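PDB 2EH6: acetylornithine aminotransferase, which catalyses the pyridoxal-phosphate-dependent transfer of an amino group from N(2)-acetyl-L-ornithine to 2-oxoglutarate, a step of arginine biosynthesis. Local coordinates for the interface of chains A and B. Residues are numbered along the deposited sequence; one frame, centred on the assembly and turned at random. Chains: chain A/B, Acetylornithine aminotransferase.

Contact 1: the interface of chains A and B. Residues chain A 100, 103-104, 107, 133, 151; chain B 132, 147, 149.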
ATOM      1  N   GLU A 100       4.537   8.996   0.680  1.00 23.99           N
ATOM      2  CA  GLU A 100       4.003   9.594  -0.538  1.00 24.33           C
ATOM      3  C   GLU A 100       2.938  10.640  -0.185  1.00 25.71           C
ATOM      4  O   GLU A 100       2.910  11.734  -0.763  1.00 22.74           O
ATOM      5  CB  GLU A 100       3.381   8.521  -1.439  1.00 22.30           C
ATOM      6  CG  GLU A 100       4.364   7.521  -2.043  1.00 23.16           C
ATOM      7  CD  GLU A 100       4.915   7.960  -3.395  1.00 26.06           C
ATOM      8  OE1 GLU A 100       4.466   8.997  -3.928  1.00 26.15           O
ATOM      9  OE2 GLU A 100       5.791   7.256  -3.937  1.00 26.96           O
ATOM     10  N   ILE A 103       4.628  13.846   1.193  1.00 25.95           N
ATOM     11  CA  ILE A 103       5.247  14.646   0.137  1.00 25.14           C
ATOM     12  C   ILE A 103       4.183  15.434  -0.616  1.00 26.34           C
ATOM     13  O   ILE A 103       4.360  16.617  -0.918  1.00 26.38           O
ATOM     14  CB  ILE A 103       6.009  13.745  -0.862  1.00 26.14           C
ATOM     15  CG1 ILE A 103       7.228  13.131  -0.167  1.00 24.75           C
ATOM     16  CG2 ILE A 103       6.424  14.546  -2.102  1.00 25.53           C
ATOM     17  CD1 ILE A 103       7.925  12.067  -0.987  1.00 27.34           C
ATOM     18  N   LYS A 104       3.070  14.777  -0.914  1.00 25.54           N
ATOM     19  CA  LYS A 104       1.978  15.427  -1.622  1.00 25.92           C
ATOM     20  C   LYS A 104       1.361  16.542  -0.784  1.00 26.97           C
ATOM     21  O   LYS A 104       1.128  17.649  -1.285  1.00 27.89           O
ATOM     22  CB  LYS A 104       0.900  14.406  -2.000  1.00 23.54           C
ATOM     23  CG  LYS A 104       1.377  13.367  -3.000  1.00 25.58           C
ATOM     24  CD  LYS A 104       0.261  12.418  -3.430  1.00 25.38           C
ATOM     25  CE  LYS A 104      -0.818  13.132  -4.226  1.00 26.92           C
ATOM     26  NZ  LYS A 104      -1.903  12.203  -4.664  1.00 26.33           N
ATOM     27  N   ARG A 107       3.663  19.663  -0.615  1.00 31.60           N
ATOM     28  CA  ARG A 107       3.662  20.446  -1.846  1.00 30.77           C
ATOM     29  C   ARG A 107       2.368  21.227  -2.006  1.00 31.78           C
ATOM     30  O   ARG A 107       2.396  22.422  -2.306  1.00 32.43           O
ATOM     31  CB  ARG A 107       3.882  19.553  -3.072  1.00 29.41           C
ATOM     32  CG  ARG A 107       5.344  19.241  -3.324  1.00 29.57           C
ATOM     33  CD  ARG A 107       5.576  18.557  -4.655  1.00 28.73           C
ATOM     34  NE  ARG A 107       7.009  18.421  -4.918  1.00 28.02           N
ATOM     35  CZ  ARG A 107       7.527  17.754  -5.943  1.00 27.32           C
ATOM     36  NH1 ARG A 107       6.732  17.150  -6.821  1.00 28.62           N
ATOM     37  NH2 ARG A 107       8.845  17.683  -6.088  1.00 27.75           N
ATOM     38  N   GLY A 133       7.530   8.531  -5.417  1.00 25.01           N
ATOM     39  CA  GLY A 133       7.699   9.675  -4.537  1.00 25.33           C
ATOM     40  C   GLY A 133       8.673   9.361  -3.417  1.00 24.26           C
ATOM     41  O   GLY A 133       9.622  10.107  -3.163  1.00 24.34           O
ATOM     42  N   VAL A 151      11.036  11.707  -9.301  1.00 30.37           N
ATOM     43  CA  VAL A 151      10.268  12.932  -9.144  1.00 31.43           C
ATOM     44  C   VAL A 151      11.316  14.026  -8.972  1.00 31.01           C
ATOM     45  O   VAL A 151      12.249  13.879  -8.189  1.00 31.27           O
ATOM     46  CB  VAL A 151       9.366  12.897  -7.895  1.00 30.18           C
ATOM     47  CG1 VAL A 151       8.627  14.219  -7.757  1.00 31.39           C
ATOM     48  CG2 VAL A 151       8.370  11.749  -8.005  1.00 29.58           C
TER
ATOM     49  N   TYR B 132       2.991   9.070  -6.480  1.00 24.10           N
ATOM     50  CA  TYR B 132       3.625   9.748  -7.615  1.00 24.13           C
ATOM     51  C   TYR B 132       3.753   9.049  -8.961  1.00 25.56           C
ATOM     52  O   TYR B 132       3.439   9.653  -9.990  1.00 25.47           O
ATOM     53  CB  TYR B 132       4.972  10.339  -7.186  1.00 24.94           C
ATOM     54  CG  TYR B 132       4.794  11.745  -6.655  1.00 27.08           C
ATOM     55  CD1 TYR B 132       4.649  12.824  -7.534  1.00 27.10           C
ATOM     56  CD2 TYR B 132       4.659  11.988  -5.286  1.00 27.57           C
ATOM     57  CE1 TYR B 132       4.365  14.110  -7.066  1.00 27.22           C
ATOM     58  CE2 TYR B 132       4.373  13.276  -4.803  1.00 27.31           C
ATOM     59  CZ  TYR B 132       4.225  14.329  -5.703  1.00 29.16           C
ATOM     60  OH  TYR B 132       3.922  15.593  -5.244  1.00 28.71           O
ATOM     61  N   PHE B 147       0.407  19.064  -6.751  1.00 29.70           N
ATOM     62  CA  PHE B 147       1.464  18.106  -6.439  1.00 29.71           C
ATOM     63  C   PHE B 147       2.652  18.108  -7.390  1.00 29.78           C
ATOM     64  O   PHE B 147       3.649  17.414  -7.150  1.00 30.87           O
ATOM     65  CB  PHE B 147       0.844  16.705  -6.382  1.00 26.08           C
ATOM     66  CG  PHE B 147      -0.387  16.640  -5.539  1.00 24.79           C
ATOM     67  CD1 PHE B 147      -0.323  16.907  -4.177  1.00 23.96           C
ATOM     68  CD2 PHE B 147      -1.621  16.348  -6.110  1.00 24.88           C
ATOM     69  CE1 PHE B 147      -1.477  16.889  -3.390  1.00 24.44           C
ATOM     70  CE2 PHE B 147      -2.776  16.327  -5.333  1.00 24.80           C
ATOM     71  CZ  PHE B 147      -2.703  16.600  -3.970  1.00 25.47           C
ATOM     72  N   PRO B 149       6.051  19.120  -9.446  1.00 30.28           N
ATOM     73  CA  PRO B 149       6.218  18.300 -10.649  1.00 31.05           C
ATOM     74  C   PRO B 149       6.035  16.797 -10.425  1.00 30.80           C
ATOM     75  O   PRO B 149       6.421  16.261  -9.386  1.00 30.49           O
ATOM     76  CB  PRO B 149       7.636  18.634 -11.088  1.00 30.97           C
ATOM     77  CG  PRO B 149       8.332  18.803  -9.784  1.00 30.75           C
ATOM     78  CD  PRO B 149       7.354  19.619  -8.972  1.00 30.94           C
TER
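A:Arg107 reaches out of helix 95-112 to two backbone carbonyls of chain B, at the dimer interface of this class-III (fold type I) aminotransferase. Its NH1 donates to B:Pro149 O at 2.7 Å, a bent bond, and more straightly to B:Phe147 O at 3.1 Å; both oxygens lie at the guanidinium edge, in its plane. CD of the B:Pro149 ring rests on one guanidinium face, toward the rim. The arginine chain runs extended from CG to NE (chi2 -170°, chi3 173°), which carries the charged end across to the partner loop. With an alanine here, B:Pro149 O would probably lose this donor and B:Phe147 O one of its two, freeing the loop to shift. B:Tyr132 lies between this arginine and A:Glu100. Its ring stands nearly upright to the guanidinium, and its CE2 is flanked from opposite sides of the ring plane by A:Lys104 CG, at 3.5 Å, and A:Ile103 CG2. A:Val151 CG2 packs against CB and CG of the same tyrosine. At the start of helix 132-137, B:Tyr132 N donates almost straight to A:Glu100 OE1 at 2.9 Å, arriving from above the carboxylate plane; OE1 also lies at the tyrosine ring edge. Bending at chi2 (-90°) turns the A:Glu100 carboxylate toward that helix end. A:Lys104 also lies over B:Phe147: CE sits above the ring centre, 3.6 Å from the centroid, in a CH-pi contact, while A:Lys104 O approaches the ring edge. In the second shell, B:Tyr132 OH donates to a lone pair of B:Phe147 O at 2.7 Å, so two donors grip that carbonyl. A:Gly133 N gives A:Glu100 OE2 a bent hydrogen bond, syn but tilted from the carboxylate plane, which probably helps hold it.

Contact 2: the interface of chains A and B. Residues chain A 15-17, 22; chain B 58-60.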
ATOM      1  N   VAL A  15       5.728 -21.002   9.385  1.00 28.62           N
ATOM      2  CA  VAL A  15       4.346 -21.399   9.190  1.00 29.09           C
ATOM      3  C   VAL A  15       3.452 -20.939  10.329  1.00 28.43           C
ATOM      4  O   VAL A  15       2.241 -20.787  10.156  1.00 28.00           O
ATOM      5  CB  VAL A  15       4.223 -22.940   9.062  1.00 31.51           C
ATOM      6  CG1 VAL A  15       5.047 -23.436   7.877  1.00 32.62           C
ATOM      7  CG2 VAL A  15       4.689 -23.602  10.339  1.00 29.31           C
ATOM      8  N   ARG A  16       4.049 -20.717  11.491  1.00 28.82           N
ATOM      9  CA  ARG A  16       3.289 -20.301  12.656  1.00 28.53           C
ATOM     10  C   ARG A  16       4.144 -19.560  13.664  1.00 28.18           C
ATOM     11  O   ARG A  16       5.357 -19.764  13.747  1.00 29.33           O
ATOM     12  CB  ARG A  16       2.668 -21.530  13.325  1.00 32.55           C
ATOM     13  CG  ARG A  16       2.116 -21.287  14.720  1.00 33.43           C
ATOM     14  CD  ARG A  16       1.562 -22.580  15.307  1.00 35.35           C
ATOM     15  NE  ARG A  16       0.487 -23.129  14.483  1.00 36.06           N
ATOM     16  CZ  ARG A  16      -0.784 -22.747  14.549  1.00 35.98           C
ATOM     17  NH1 ARG A  16      -1.162 -21.809  15.411  1.00 35.89           N
ATOM     18  NH2 ARG A  16      -1.678 -23.301  13.744  1.00 39.40           N
ATOM     19  N   GLY A  17       3.501 -18.694  14.435  1.00 27.02           N
ATOM     20  CA  GLY A  17       4.221 -17.955  15.448  1.00 27.77           C
ATOM     21  C   GLY A  17       3.470 -17.954  16.764  1.00 26.01           C
ATOM     22  O   GLY A  17       2.247 -18.057  16.793  1.00 27.46           O
ATOM     23  N   LEU A  22       9.019 -18.111  16.453  1.00 28.40           N
ATOM     24  CA  LEU A  22       8.508 -18.495  15.145  1.00 28.58           C
ATOM     25  C   LEU A  22       8.900 -19.956  14.912  1.00 28.94           C
ATOM     26  O   LEU A  22       9.927 -20.419  15.416  1.00 29.40           O
ATOM     27  CB  LEU A  22       9.106 -17.616  14.046  1.00 27.99           C
ATOM     28  CG  LEU A  22       8.429 -16.253  13.843  1.00 28.08           C
ATOM     29  CD1 LEU A  22       9.250 -15.390  12.895  1.00 27.01           C
ATOM     30  CD2 LEU A  22       7.032 -16.472  13.286  1.00 26.90           C
TER
ATOM     31  N   GLU B  58      -4.871 -16.303  13.858  1.00 30.83           N
ATOM     32  CA  GLU B  58      -4.366 -16.955  15.056  1.00 33.25           C
ATOM     33  C   GLU B  58      -3.026 -17.643  14.809  1.00 31.94           C
ATOM     34  O   GLU B  58      -2.274 -17.919  15.746  1.00 32.90           O
ATOM     35  CB  GLU B  58      -5.406 -17.976  15.521  1.00 38.61           C
ATOM     36  CG  GLU B  58      -5.567 -18.103  17.022  1.00 46.77           C
ATOM     37  CD  GLU B  58      -6.954 -18.605  17.400  1.00 50.75           C
ATOM     38  OE1 GLU B  58      -7.363 -19.672  16.888  1.00 52.29           O
ATOM     39  OE2 GLU B  58      -7.639 -17.930  18.203  1.00 53.13           O
ATOM     40  N   LYS B  59      -2.724 -17.890  13.540  1.00 29.78           N
ATOM     41  CA  LYS B  59      -1.511 -18.599  13.144  1.00 28.47           C
ATOM     42  C   LYS B  59      -0.292 -17.751  12.781  1.00 27.03           C
ATOM     43  O   LYS B  59       0.774 -17.915  13.359  1.00 27.28           O
ATOM     44  CB  LYS B  59      -1.861 -19.524  11.973  1.00 30.50           C
ATOM     45  CG  LYS B  59      -0.768 -20.463  11.520  1.00 33.74           C
ATOM     46  CD  LYS B  59      -1.341 -21.448  10.509  1.00 36.50           C
ATOM     47  CE  LYS B  59      -0.372 -22.582  10.213  1.00 39.75           C
ATOM     48  NZ  LYS B  59      -0.987 -23.605   9.321  1.00 39.99           N
ATOM     49  N   LEU B  60      -0.444 -16.849  11.817  1.00 26.46           N
ATOM     50  CA  LEU B  60       0.676 -16.023  11.385  1.00 24.99           C
ATOM     51  C   LEU B  60       0.146 -14.897  10.504  1.00 25.20           C
ATOM     52  O   LEU B  60      -0.528 -15.143   9.509  1.00 23.35           O
ATOM     53  CB  LEU B  60       1.671 -16.887  10.590  1.00 25.53           C
ATOM     54  CG  LEU B  60       2.981 -16.290  10.076  1.00 23.68           C
ATOM     55  CD1 LEU B  60       3.872 -15.913  11.251  1.00 24.65           C
ATOM     56  CD2 LEU B  60       3.683 -17.296   9.178  1.00 24.32           C
TER
HETATM   57  O   HOH W   1      -0.029 -19.338  16.673  1.00 34.19           O
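B:Lys59 lays its extended side chain across A:Arg16 at about a right angle, where the end of helix 47-59 meets strand 12-18 of the other subunit in the homodimer. CB lies at the margin of the arginine, 4.2 Å from A:Arg16 NH2. CG does more: it sits over the centre of one guanidinium face, 3.8 Å from A:Arg16 CZ, and also approaches A:Val15 O. CD continues between A:Arg16 NH2 and A:Val15 O, and CE passes beside the same carbonyl oxygen. B:Lys59 NZ ends 4.5 Å from A:Arg16 NH2, without contact. The meeting is thus made by the methylenes against the flat guanidinium; if both groups are charged, they would probably resist a closer approach of NZ. The lysine points this way because CG is anti to the backbone N (chi1 -173°) and the chain stays extended beyond it. A:Arg16 bends at chi3 (-60°), which turns its guanidinium over the lysine stem. Between the backbones, A:Gly17 N donates to B:Lys59 O at 3.0 Å. Water 1 joins both subunits: it lies 2.8 Å from B:Glu58 O and 2.6 Å from A:Gly17 O, and it also hydrogen-bonds to A:Arg16 NH1, which probably helps to limit the turning of the guanidinium. Farther along, B:Leu60 CD1 touches A:Leu22 CD2 at 3.8 Å, while its other methyl, CD2, packs on the A:Val15 carbonyl group. The patch thus sits where strands 12-18 and 21-24, near the N-terminus of chain A, receive the end of helix 47-59 and the first loop residue after it from chain B.

Contact 1 and contact 2 belong to the same two-fold symmetric interface, with their C-alpha centres about 37 Å apart, and share no residue or secondary-structure element. In contact 1 chain A offers helix 95-112, A:Gly133 of helix 132-137 and the loop residue A:Val151; in contact 2 it offers N-terminal strands. Chain B answers with helix 132-137 and a later loop in the first, and with the end of helix 47-59 in the second. Each contact recurs with the chains exchanged, so widely separated regions of both subunits are tied together in the homodimer, which probably helps to set their relative orientation.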